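Local coordinates for dihydrodipicolinate synthase (Rhodopseudomonas palustris, PDB 3DZ1), which probably acts as a 4-hydroxy-tetrahydrodipicolinate synthase, a lyase of the pyruvate-using DapA family linked to lysine biosynthesis, at residues Arg92-Ala95 / Arg96-Asp100. Sequence-based numbering, arbitrary orientation.
Sequences RRLA and RLSMD
R92 to A95 and R96 to M99 form successive turns of one alpha helix, joined by i to i+4 backbone hydrogen bonds: the N of R96 gives to the O of R92 at 3.0 Å, nearly straight at 172°, and L97, S98 and M99 repeat the pattern with R93, L94 and A95. The O of L94 is gripped twice. Besides S98 N, it accepts the OG of S98 at 2.6 Å, the two donors arriving from opposite faces of the carbonyl plane. OG can fold back this way because it stands anti to its own carbonyl carbon (chi1 -60°), and a serine, small and hydroxylated, suits this buried place by pairing its polar group within the helix. CD1 of L94 lies 3.9 Å from that OG. One turn apart, the side chains of R92 and R96 cross at a slant. R92 is extended, whereas R96 CG, anti to its own carbonyl carbon (chi1 -66°), lies over one face of the R92 guanidinium, and a bend at chi2 turns the rest of the chain. The two guanidinium planes stand almost perpendicular, with R92 NH1 3.4 Å from R96 NE at the edge of the R96 group. The closeness of these like charges is probably eased by D134, salt-bridged to R96 NH1, while R92 NH1 bonds to the O of A130; a water weakly bridges R92 NH1 and R96 NH2. An alanine in place of R96 would probably leave D134 without this mate and the R92 guanidinium less fixed in its turn. L94 and L97 face helix 60-73, while M99 reaches V135 and P136, as befits an outer helix in a beta-alpha-beta unit of a TIM barrel, here between strands 78-82 and 105-108.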
loop_
_atom_site.group_PDB
_atom_site.type_symbol
_atom_site.label_atom_id
_atom_site.label_comp_id
_atom_site.label_asym_id
_atom_site.label_seq_id
_atom_site.Cartn_x
_atom_site.Cartn_y
_atom_site.Cartn_z
ATOM N N ARG A 92 13.522 -23.569 -1.801
ATOM C CA ARG A 92 13.760 -24.993 -2.017
ATOM C C ARG A 92 14.906 -25.502 -1.152
ATOM O O ARG A 92 14.817 -26.574 -0.551
ATOM C CB ARG A 92 14.075 -25.278 -3.487
ATOM C CG ARG A 92 14.321 -26.754 -3.770
ATOM C CD ARG A 92 14.685 -27.006 -5.225
ATOM N NE ARG A 92 15.076 -28.394 -5.459
ATOM C CZ ARG A 92 14.242 -29.429 -5.426
ATOM N NH1 ARG A 92 12.953 -29.244 -5.170
ATOM N NH2 ARG A 92 14.698 -30.656 -5.646
ATOM N N ARG A 93 15.985 -24.730 -1.091
ATOM C CA ARG A 93 17.141 -25.122 -0.298
ATOM C C ARG A 93 16.767 -25.344 1.166
ATOM O O ARG A 93 17.010 -26.414 1.721
ATOM C CB ARG A 93 18.238 -24.057 -0.400
ATOM C CG ARG A 93 19.454 -24.330 0.475
ATOM C CD ARG A 93 20.480 -23.216 0.342
ATOM N NE ARG A 93 21.109 -23.190 -0.980
ATOM C CZ ARG A 93 22.037 -24.053 -1.385
ATOM N NH1 ARG A 93 22.451 -25.019 -0.569
ATOM N NH2 ARG A 93 22.555 -23.951 -2.604
ATOM N N LEU A 94 16.160 -24.337 1.783
ATOM C CA LEU A 94 15.781 -24.435 3.190
ATOM C C LEU A 94 14.723 -25.498 3.457
ATOM O O LEU A 94 14.748 -26.158 4.498
ATOM C CB LEU A 94 15.291 -23.076 3.706
ATOM C CG LEU A 94 15.001 -22.975 5.207
ATOM C CD1 LEU A 94 16.238 -23.385 6.002
ATOM C CD2 LEU A 94 14.590 -21.552 5.556
ATOM N N ALA A 95 13.793 -25.667 2.524
ATOM C CA ALA A 95 12.735 -26.660 2.697
ATOM C C ALA A 95 13.292 -28.083 2.696
ATOM O O ALA A 95 13.010 -28.869 3.600
ATOM C CB ALA A 95 11.692 -26.508 1.605
ATOM N N ARG A 96 14.088 -28.409 1.680
ATOM C CA ARG A 96 14.672 -29.744 1.566
ATOM C C ARG A 96 15.623 -30.042 2.718
ATOM O O ARG A 96 15.650 -31.158 3.242
ATOM C CB ARG A 96 15.420 -29.885 0.240
ATOM C CG ARG A 96 14.534 -29.828 -0.994
ATOM C CD ARG A 96 13.485 -30.924 -0.980
ATOM N NE ARG A 96 12.902 -31.134 -2.303
ATOM C CZ ARG A 96 11.823 -31.876 -2.538
ATOM N NH1 ARG A 96 11.197 -32.482 -1.539
ATOM N NH2 ARG A 96 11.370 -32.015 -3.778
ATOM N N LEU A 97 16.402 -29.039 3.108
ATOM C CA LEU A 97 17.349 -29.186 4.207
ATOM C C LEU A 97 16.601 -29.500 5.495
ATOM O O LEU A 97 16.988 -30.395 6.261
ATOM C CB LEU A 97 18.148 -27.894 4.384
ATOM C CG LEU A 97 19.183 -27.872 5.513
ATOM C CD1 LEU A 97 20.321 -26.953 5.127
ATOM C CD2 LEU A 97 18.539 -27.430 6.819
ATOM N N SER A 98 15.528 -28.754 5.726
ATOM C CA SER A 98 14.712 -28.931 6.919
ATOM C C SER A 98 14.077 -30.313 6.952
ATOM O O SER A 98 14.063 -30.970 7.991
ATOM C CB SER A 98 13.627 -27.857 6.975
ATOM O OG SER A 98 14.203 -26.565 7.018
HETATM N N MSE A 99 13.551 -30.755 5.814
HETATM C CA MSE A 99 12.931 -32.068 5.751
HETATM C C MSE A 99 13.962 -33.178 5.966
HETATM O O MSE A 99 13.696 -34.141 6.692
HETATM C CB MSE A 99 12.208 -32.258 4.413
HETATM C CG MSE A 99 11.028 -31.308 4.197
HETATM SE SE MSE A 99 9.717 -31.289 5.646
HETATM C CE MSE A 99 8.988 -33.070 5.428
ATOM N N ASP A 100 15.136 -33.053 5.351
ATOM C CA ASP A 100 16.174 -34.069 5.531
ATOM C C ASP A 100 16.614 -34.119 6.991
ATOM O O ASP A 100 17.005 -35.173 7.496
ATOM C CB ASP A 100 17.395 -33.781 4.651
ATOM C CG ASP A 100 17.114 -33.985 3.174
ATOM O OD1 ASP A 100 16.284 -34.858 2.839
ATOM O OD2 ASP A 100 17.736 -33.286 2.347
HETATM O O HOH W 1 11.165 -31.678 -6.502
#